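Long-range contact in disulphide isomerase (Xylella fastidiosa, PDB 3FK8), which probably acts as a thioredoxin-fold thiol-disulphide isomerase, consistent with a CxxC motif at the start of a helix: residues A38-D43 against V71-R76. Sequence-based numbering, arbitrary orientation. Where two conformers were deposited one is given.
Sequences ANWCTD and VGNFDR. With FMT (formic acid), chain B.
Trp40 reaches from the turn 38-41 to the loop 71-76 and gives the indole N-H to a backbone carbonyl, NE1 to Gly72 O, at 2.8 Å. The bond is nearly straight (171° at the hydrogen) and its acceptor lies in the indole plane, whereas NE1 itself stands above the carbonyl plane of Gly72. Gly72 O also receives a weak bond from Phe74 N, and Ala38 CB packs 3.4 Å from the same oxygen. With CG set between the backbone N and the carbonyl carbon (chi1 62°), the indole is carried toward the loop 71-76.

Around the ring, Asn73 ND2 sits over one face of the indole, offset toward its rim, with the amide plane tilted 31° from the ring and ND2 3.4 Å from Trp40 CD1; ND2 and NE1 are both donors and merely lie close. Cys41 CB sits near the rim of the opposite face. At the benzo edge, Phe74 CE2 meets Trp40 CZ2 at 3.8 Å, the two side chains crossing at about a right angle.

The contact joins the segments that follow two neighbouring parallel strands, 32-37 and 65-70, of a thioredoxin fold. Trp40 directly precedes Cys41, N-cap of helix 42-51 and first cysteine of a Cys41/Cys44 pair that fits the thioredoxin-type CxxC motif, so the bonded tryptophan flanks the probable redox site.

A formic acid molecule, probably from the crystallisation liquor, occupies this helix start: Thr42 N donates to FMT O1 at 3.1 Å, and FMT C lies 3.7 Å from Trp40 CZ3 at the indole edge. On the loop side, Val71 O accepts from both Asp75 N and Arg76 N, while Asp70 binds Gly72 N and forms a salt bridge with Arg76.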
ATOM      1  N   ALA A  38      -3.384   1.093  -9.069  1.00  9.77           N
ATOM      2  CA  ALA A  38      -3.739   2.048 -10.099  1.00  9.84           C
ATOM      3  C   ALA A  38      -5.244   2.214 -10.071  1.00 10.52           C
ATOM      4  O   ALA A  38      -5.992   1.315  -9.661  1.00 11.78           O
ATOM      5  CB  ALA A  38      -3.293   1.589 -11.473  1.00 12.14           C
ATOM      6  N   ASN A  39      -5.730   3.325 -10.626  1.00 11.24           N
ATOM      7  CA  ASN A  39      -7.156   3.627 -10.591  1.00 12.79           C
ATOM      8  C   ASN A  39      -8.009   2.745 -11.479  1.00 13.58           C
ATOM      9  O   ASN A  39      -9.192   2.580 -11.189  1.00 16.17           O
ATOM     10  CB  ASN A  39      -7.372   5.108 -10.938  1.00 14.04           C
ATOM     11  CG  ASN A  39      -6.843   6.028  -9.866  1.00 14.43           C
ATOM     12  OD1 ASN A  39      -6.956   5.753  -8.679  1.00 14.54           O
ATOM     13  ND2 ASN A  39      -6.216   7.113 -10.277  1.00 17.27           N
ATOM     14  N   TRP A  40      -7.426   2.178 -12.529  1.00 13.29           N
ATOM     15  CA  TRP A  40      -8.181   1.294 -13.425  1.00 14.23           C
ATOM     16  C   TRP A  40      -8.472  -0.044 -12.798  1.00 13.91           C
ATOM     17  O   TRP A  40      -9.313  -0.771 -13.317  1.00 15.68           O
ATOM     18  CB  TRP A  40      -7.446   1.097 -14.769  1.00 15.52           C
ATOM     19  CG  TRP A  40      -6.130   0.458 -14.626  1.00 14.63           C
ATOM     20  CD1 TRP A  40      -4.893   1.108 -14.579  1.00 18.42           C
ATOM     21  CD2 TRP A  40      -5.840  -0.955 -14.501  1.00 16.06           C
ATOM     22  NE1 TRP A  40      -3.894   0.171 -14.425  1.00 17.36           N
ATOM     23  CE2 TRP A  40      -4.430  -1.092 -14.350  1.00 16.34           C
ATOM     24  CE3 TRP A  40      -6.627  -2.116 -14.485  1.00 18.43           C
ATOM     25  CZ2 TRP A  40      -3.806  -2.344 -14.219  1.00 19.42           C
ATOM     26  CZ3 TRP A  40      -6.014  -3.342 -14.362  1.00 20.07           C
ATOM     27  CH2 TRP A  40      -4.613  -3.456 -14.222  1.00 20.10           C
ATOM     28  N   CYS A  41      -7.749  -0.412 -11.735  1.00 11.65           N
ATOM     29  CA  CYS A  41      -7.843  -1.755 -11.210  1.00 12.35           C
ATOM     30  C   CYS A  41      -8.919  -1.889 -10.140  1.00 11.24           C
ATOM     31  O   CYS A  41      -8.886  -1.217  -9.100  1.00 12.44           O
ATOM     32  CB  CYS A  41      -6.512  -2.114 -10.640  1.00 13.21           C
ATOM     33  SG  CYS A  41      -6.577  -3.763  -9.787  1.00 17.83           S
ATOM     34  N   THR A  42      -9.916  -2.709 -10.448  1.00 12.39           N
ATOM     35  CA  THR A  42     -11.062  -2.815  -9.565  0.50 12.26           C
ATOM     36  C   THR A  42     -10.650  -3.401  -8.210  1.00 10.92           C
ATOM     37  O   THR A  42     -11.239  -3.046  -7.198  1.00 12.08           O
ATOM     38  CB  THR A  42     -12.252  -3.559 -10.248  0.50 12.84           C
ATOM     39  OG1 THR A  42     -11.893  -4.921 -10.562  0.50 14.99           O
ATOM     40  CG2 THR A  42     -12.601  -2.823 -11.508  0.50 15.01           C
ATOM     41  N   ASP A  43      -9.643  -4.302  -8.163  1.00 10.02           N
ATOM     42  CA  ASP A  43      -9.169  -4.777  -6.876  1.00  9.87           C
ATOM     43  C   ASP A  43      -8.496  -3.706  -6.058  1.00 10.09           C
ATOM     44  O   ASP A  43      -8.660  -3.616  -4.835  1.00 10.79           O
ATOM     45  CB  ASP A  43      -8.253  -5.970  -7.093  1.00 10.60           C
ATOM     46  CG  ASP A  43      -8.992  -7.091  -7.773  1.00 10.78           C
ATOM     47  OD1 ASP A  43      -9.809  -7.783  -7.087  1.00 11.22           O
ATOM     48  OD2 ASP A  43      -8.829  -7.270  -8.988  1.00 12.82           O
ATOM     49  N   VAL A  71       1.019   2.877 -10.291  1.00  9.63           N
ATOM     50  CA  VAL A  71       1.846   2.193 -11.275  1.00 10.14           C
ATOM     51  C   VAL A  71       1.252   2.290 -12.659  1.00 10.11           C
ATOM     52  O   VAL A  71       1.822   1.731 -13.599  1.00 10.99           O
ATOM     53  CB  VAL A  71       2.203   0.741 -10.912  1.00 10.26           C
ATOM     54  CG1 VAL A  71       3.027   0.713  -9.598  1.00 14.00           C
ATOM     55  CG2 VAL A  71       0.989  -0.162 -10.837  1.00 13.23           C
ATOM     56  N   GLY A  72       0.178   3.051 -12.832  1.00 10.70           N
ATOM     57  CA  GLY A  72      -0.399   3.237 -14.173  1.00 12.03           C
ATOM     58  C   GLY A  72      -0.796   1.906 -14.785  1.00 12.52           C
ATOM     59  O   GLY A  72      -1.183   0.965 -14.087  1.00 13.31           O
ATOM     60  N   ASN A  73      -0.627   1.822 -16.105  1.00 12.81           N
ATOM     61  CA  ASN A  73      -0.844   0.536 -16.815  1.00 14.07           C
ATOM     62  C   ASN A  73       0.427  -0.289 -16.763  1.00 13.66           C
ATOM     63  O   ASN A  73       1.013  -0.603 -17.785  1.00 15.67           O
ATOM     64  CB  ASN A  73      -1.303   0.779 -18.263  1.00 16.15           C
ATOM     65  CG  ASN A  73      -2.674   1.391 -18.315  1.00 20.34           C
ATOM     66  OD1 ASN A  73      -2.872   2.465 -18.886  1.00 29.81           O
ATOM     67  ND2 ASN A  73      -3.623   0.733 -17.686  1.00 20.93           N
ATOM     68  N   PHE A  74       0.875  -0.599 -15.547  1.00 12.55           N
ATOM     69  CA  PHE A  74       2.192  -1.189 -15.371  1.00 11.74           C
ATOM     70  C   PHE A  74       3.253  -0.402 -16.154  1.00 11.99           C
ATOM     71  O   PHE A  74       4.128  -0.999 -16.809  1.00 12.90           O
ATOM     72  CB  PHE A  74       2.223  -2.693 -15.715  1.00 13.00           C
ATOM     73  CG  PHE A  74       1.289  -3.487 -14.870  1.00 12.67           C
ATOM     74  CD1 PHE A  74       1.689  -3.854 -13.580  1.00 15.80           C
ATOM     75  CD2 PHE A  74       0.038  -3.887 -15.339  1.00 13.82           C
ATOM     76  CE1 PHE A  74       0.839  -4.584 -12.771  1.00 18.45           C
ATOM     77  CE2 PHE A  74      -0.794  -4.635 -14.498  1.00 15.33           C
ATOM     78  CZ  PHE A  74      -0.378  -4.973 -13.226  1.00 17.07           C
ATOM     79  N   ASP A  75       3.220   0.937 -16.029  1.00 11.56           N
ATOM     80  CA  ASP A  75       4.112   1.770 -16.822  1.00 11.90           C
ATOM     81  C   ASP A  75       4.460   3.062 -16.104  1.00 11.64           C
ATOM     82  O   ASP A  75       4.954   3.982 -16.730  1.00 13.94           O
ATOM     83  CB  ASP A  75       3.533   2.028 -18.229  1.00 13.24           C
ATOM     84  CG  ASP A  75       2.174   2.753 -18.211  1.00 16.04           C
ATOM     85  OD1 ASP A  75       1.669   3.186 -17.134  1.00 16.03           O
ATOM     86  OD2 ASP A  75       1.554   2.848 -19.309  1.00 18.03           O
ATOM     87  N   ARG A  76       4.232   3.137 -14.795  1.00 10.50           N
ATOM     88  CA  ARG A  76       4.620   4.318 -14.015  0.50 10.16           C
ATOM     89  C   ARG A  76       5.268   3.832 -12.736  1.00 10.49           C
ATOM     90  O   ARG A  76       4.885   2.812 -12.191  1.00  9.50           O
ATOM     91  CB  ARG A  76       3.397   5.149 -13.661  0.50 10.80           C
ATOM     92  CG  ARG A  76       2.765   5.873 -14.824  0.50 11.53           C
ATOM     93  CD  ARG A  76       1.378   6.316 -14.416  0.50 18.64           C
ATOM     94  NE  ARG A  76       0.560   6.820 -15.520  0.50 20.95           N
ATOM     95  CZ  ARG A  76      -0.755   7.000 -15.409  0.50 21.20           C
ATOM     96  NH1 ARG A  76      -1.383   6.701 -14.284  0.50 18.48           N
ATOM     97  NH2 ARG A  76      -1.453   7.469 -16.426  0.50 22.90           N
TER
HETATM   98  C   FMT B   1      -9.132  -4.827 -13.174  1.00 31.31           C
HETATM   99  O1  FMT B   1     -10.014  -3.961 -13.321  1.00 29.21           O
HETATM  100  O2  FMT B   1      -8.711  -5.273 -12.094  1.00 32.46           O